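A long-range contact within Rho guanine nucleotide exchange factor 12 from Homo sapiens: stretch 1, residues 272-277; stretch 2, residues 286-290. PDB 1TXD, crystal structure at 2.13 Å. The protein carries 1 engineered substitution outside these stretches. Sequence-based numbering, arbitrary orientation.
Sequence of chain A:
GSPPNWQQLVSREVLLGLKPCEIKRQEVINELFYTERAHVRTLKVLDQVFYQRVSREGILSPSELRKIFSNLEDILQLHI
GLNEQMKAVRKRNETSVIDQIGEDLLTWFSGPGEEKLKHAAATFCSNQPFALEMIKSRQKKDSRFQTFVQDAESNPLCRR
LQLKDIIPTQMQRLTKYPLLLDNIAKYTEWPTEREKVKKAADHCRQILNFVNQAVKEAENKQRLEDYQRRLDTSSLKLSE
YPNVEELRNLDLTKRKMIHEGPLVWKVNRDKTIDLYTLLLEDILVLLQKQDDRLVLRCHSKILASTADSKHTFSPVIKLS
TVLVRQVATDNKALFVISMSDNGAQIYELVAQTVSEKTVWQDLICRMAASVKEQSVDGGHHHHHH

Stretch 1 (272-277) TIDLYT
Stretch 2, residues 286-290: LLQKQ

Two backbone hydrogen bonds between Tyr276 and Leu287 hold this contact together. Tyr276 N donates to Leu287 O at 3.0 Å, with an N-H...O angle of 149°, and Leu287 N returns a bond to Tyr276 O at 3.1 Å and 136°. This reciprocal pair marks an antiparallel hydrogen-bonded bridge, with Tyr276 CA and Leu287 CA 5.4 Å apart. Thr277 and Leu286 form the next, non-hydrogen-bonded bridge, and here the CA atoms draw in to 4.9 Å. The register continues the other way with Leu275 CA 4.9 Å from Gln288 CA. The strand axes approach to 4.7 Å, and their directions differ by 131°.

Backbone torsions (phi/psi) are extended: -114/159 at Leu275, -118/130 at Tyr276 and -124/147 at Thr277, facing -109/119 at Leu286, -129/161 at Leu287 and -123/126 at Gln288. Ile273 (-104/109) and Asp274 (-65/121) precede them in sequence; Lys289 (-77/91) follows on the partner. Thr272 (-150/126, chi1 p) and Gln290 (-111/93, chi1 m, chi2 -112°, chi3 25°) lie beyond reach of the other stretch. Leu287 O also receives a CA-H...O contact from Leu275 CA, at 3.3 Å and 123° at the hydrogen.

Thr277 and Leu286 place their side chains on one face of the sheet. Leu286 (chi1 m, chi2 t) brings CD2 to 3.8 Å from CD1 of Leu275 (m, t), an apolar contact suited to two buried leucines. Although the CA-to-CB bond of Leu275 points sideways, its end comes nearer, and its CD2 lies 3.1 Å from Leu287 O. Thr277, beta-branched and thus at ease in an extended chain, adopts m; its OG1 sits 3.7 Å from Leu286 CD2, buried without a polar partner.

The opposite face carries Tyr276 and Leu287, the latter (m, t) an apolar side chain suited to burial. Tyr276 takes chi1 t and chi2 89°; its CD1 lies 3.7 Å from Lys289 CE, which approaches the ring obliquely. Lysine suits this exposed margin: its flexible aliphatic chain (chi1 -91°, chi2 and chi3 t, chi4 -136°) brings CE beside the ring while the amine remains at the surface. Tyr276 OH is hydrogen-bonded elsewhere in the structure.

Ile273 (m, t) points toward the partner, its branched apolar surface setting CG2 3.4 Å from Gln288 CD. Gln288 starts away from stretch 1, yet with chi1 -117°, chi2 t and chi3 -54° its CG comes within 3.5 Å of Asp274 O. Both CG and the amide carbon thus pack against stretch 1, using glutamine's aliphatic stem and flat amide. Asp274 (m, chi2 -46°) makes that contact through its backbone, its charge suiting an exposed place.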

ATOM      1  N   THR A 272      -3.070  33.461 -18.245  1.00 58.43           N
ATOM      2  CA  THR A 272      -3.364  32.421 -17.249  1.00 58.13           C
ATOM      3  C   THR A 272      -2.529  31.169 -17.513  1.00 57.97           C
ATOM      4  O   THR A 272      -2.566  30.625 -18.620  1.00 57.79           O
ATOM      5  CB  THR A 272      -4.862  32.021 -17.296  1.00 58.12           C
ATOM      6  OG1 THR A 272      -5.242  31.689 -18.640  1.00 57.95           O
ATOM      7  CG2 THR A 272      -5.779  33.190 -16.917  1.00 58.15           C
ATOM      8  N   ILE A 273      -1.793  30.707 -16.499  1.00 57.75           N
ATOM      9  CA  ILE A 273      -1.021  29.465 -16.599  1.00 57.49           C
ATOM     10  C   ILE A 273      -1.717  28.334 -15.832  1.00 57.23           C
ATOM     11  O   ILE A 273      -1.741  28.336 -14.598  1.00 57.38           O
ATOM     12  CB  ILE A 273       0.437  29.656 -16.084  1.00 57.48           C
ATOM     13  CG1 ILE A 273       1.082  30.895 -16.721  1.00 57.40           C
ATOM     14  CG2 ILE A 273       1.278  28.414 -16.398  1.00 57.41           C
ATOM     15  CD1 ILE A 273       2.604  30.978 -16.557  1.00 57.34           C
ATOM     16  N   ASP A 274      -2.269  27.370 -16.571  1.00 56.59           N
ATOM     17  CA  ASP A 274      -2.895  26.190 -15.968  1.00 56.19           C
ATOM     18  C   ASP A 274      -1.828  25.368 -15.245  1.00 55.96           C
ATOM     19  O   ASP A 274      -0.849  24.946 -15.856  1.00 55.54           O
ATOM     20  CB  ASP A 274      -3.579  25.316 -17.025  1.00 56.03           C
ATOM     21  CG  ASP A 274      -4.566  26.089 -17.878  1.00 55.69           C
ATOM     22  OD1 ASP A 274      -5.374  26.857 -17.316  1.00 55.56           O
ATOM     23  OD2 ASP A 274      -4.603  25.988 -19.121  1.00 55.30           O
ATOM     24  N   LEU A 275      -2.010  25.169 -13.942  1.00 55.89           N
ATOM     25  CA  LEU A 275      -1.035  24.460 -13.120  1.00 55.54           C
ATOM     26  C   LEU A 275      -1.576  23.145 -12.588  1.00 54.82           C
ATOM     27  O   LEU A 275      -2.793  22.914 -12.531  1.00 54.47           O
ATOM     28  CB  LEU A 275      -0.628  25.293 -11.893  1.00 56.02           C
ATOM     29  CG  LEU A 275       0.140  26.615 -11.994  1.00 56.60           C
ATOM     30  CD1 LEU A 275       0.258  27.222 -10.598  1.00 56.75           C
ATOM     31  CD2 LEU A 275       1.518  26.437 -12.606  1.00 56.66           C
ATOM     32  N   TYR A 276      -0.626  22.289 -12.223  1.00 53.60           N
ATOM     33  CA  TYR A 276      -0.814  21.249 -11.232  1.00 52.90           C
ATOM     34  C   TYR A 276       0.157  21.570 -10.102  1.00 51.73           C
ATOM     35  O   TYR A 276       1.350  21.779 -10.334  1.00 52.24           O
ATOM     36  CB  TYR A 276      -0.502  19.867 -11.823  1.00 53.35           C
ATOM     37  CG  TYR A 276      -1.004  18.729 -10.965  1.00 53.59           C
ATOM     38  CD1 TYR A 276      -2.292  18.218 -11.141  1.00 53.65           C
ATOM     39  CD2 TYR A 276      -0.198  18.175  -9.961  1.00 54.38           C
ATOM     40  CE1 TYR A 276      -2.767  17.188 -10.348  1.00 54.23           C
ATOM     41  CE2 TYR A 276      -0.664  17.134  -9.165  1.00 54.55           C
ATOM     42  CZ  TYR A 276      -1.948  16.652  -9.364  1.00 54.75           C
ATOM     43  OH  TYR A 276      -2.415  15.626  -8.588  1.00 56.70           O
ATOM     44  N   THR A 277      -0.354  21.583  -8.881  1.00 50.14           N
ATOM     45  CA  THR A 277       0.341  22.187  -7.755  1.00 48.87           C
ATOM     46  C   THR A 277       0.504  21.176  -6.658  1.00 47.98           C
ATOM     47  O   THR A 277      -0.368  20.355  -6.457  1.00 47.63           O
ATOM     48  CB  THR A 277      -0.511  23.390  -7.230  1.00 48.31           C
ATOM     49  OG1 THR A 277      -0.467  24.446  -8.187  1.00 48.69           O
ATOM     50  CG2 THR A 277       0.074  23.991  -5.955  1.00 46.68           C
ATOM     51  N   LEU A 286       4.874  24.811  -7.788  1.00 52.28           N
ATOM     52  CA  LEU A 286       4.025  25.182  -8.895  1.00 53.53           C
ATOM     53  C   LEU A 286       4.597  24.541 -10.149  1.00 53.65           C
ATOM     54  O   LEU A 286       5.737  24.813 -10.519  1.00 53.79           O
ATOM     55  CB  LEU A 286       3.958  26.710  -9.012  1.00 54.08           C
ATOM     56  CG  LEU A 286       3.493  27.432  -7.735  1.00 54.75           C
ATOM     57  CD1 LEU A 286       3.480  28.945  -7.949  1.00 55.49           C
ATOM     58  CD2 LEU A 286       2.120  26.967  -7.282  1.00 55.21           C
ATOM     59  N   LEU A 287       3.802  23.675 -10.775  1.00 53.99           N
ATOM     60  CA  LEU A 287       4.233  22.905 -11.941  1.00 54.26           C
ATOM     61  C   LEU A 287       3.231  23.038 -13.084  1.00 54.87           C
ATOM     62  O   LEU A 287       2.079  23.405 -12.856  1.00 54.86           O
ATOM     63  CB  LEU A 287       4.403  21.429 -11.566  1.00 54.33           C
ATOM     64  CG  LEU A 287       5.273  21.104 -10.348  1.00 54.05           C
ATOM     65  CD1 LEU A 287       5.003  19.694  -9.862  1.00 54.39           C
ATOM     66  CD2 LEU A 287       6.752  21.270 -10.659  1.00 53.99           C
ATOM     67  N   GLN A 288       3.679  22.733 -14.306  1.00 55.89           N
ATOM     68  CA  GLN A 288       2.856  22.830 -15.521  1.00 56.52           C
ATOM     69  C   GLN A 288       2.784  21.490 -16.259  1.00 57.10           C
ATOM     70  O   GLN A 288       3.824  20.913 -16.594  1.00 57.15           O
ATOM     71  CB  GLN A 288       3.434  23.899 -16.466  1.00 56.72           C
ATOM     72  CG  GLN A 288       2.514  25.101 -16.729  1.00 56.74           C
ATOM     73  CD  GLN A 288       2.963  25.945 -17.924  1.00 56.78           C
ATOM     74  OE1 GLN A 288       4.109  26.393 -17.977  1.00 56.74           O
ATOM     75  NE2 GLN A 288       2.060  26.161 -18.877  1.00 55.99           N
ATOM     76  N   LYS A 289       1.564  21.015 -16.528  1.00 57.98           N
ATOM     77  CA  LYS A 289       1.351  19.737 -17.245  1.00 58.71           C
ATOM     78  C   LYS A 289       1.583  19.877 -18.759  1.00 58.81           C
ATOM     79  O   LYS A 289       0.653  20.187 -19.508  1.00 58.54           O
ATOM     80  CB  LYS A 289      -0.070  19.176 -16.983  1.00 59.03           C
ATOM     81  CG  LYS A 289      -0.172  18.213 -15.789  1.00 59.56           C
ATOM     82  CD  LYS A 289      -1.553  17.539 -15.668  1.00 59.41           C
ATOM     83  CE  LYS A 289      -1.616  16.633 -14.423  1.00 59.66           C
ATOM     84  NZ  LYS A 289      -2.260  15.308 -14.659  1.00 58.83           N
ATOM     85  N   GLN A 290       2.819  19.632 -19.197  1.00 59.23           N
ATOM     86  CA  GLN A 290       3.185  19.703 -20.616  1.00 59.51           C
ATOM     87  C   GLN A 290       3.502  18.310 -21.160  1.00 59.54           C
ATOM     88  O   GLN A 290       4.650  17.858 -21.093  1.00 59.96           O
ATOM     89  CB  GLN A 290       4.393  20.625 -20.806  1.00 59.72           C
ATOM     90  CG  GLN A 290       4.063  22.120 -20.676  1.00 59.87           C
ATOM     91  CD  GLN A 290       4.193  22.889 -21.988  1.00 59.73           C
ATOM     92  OE1 GLN A 290       4.078  22.314 -23.072  1.00 59.62           O
ATOM     93  NE2 GLN A 290       4.431  24.190 -21.885  1.00 59.56           N
TER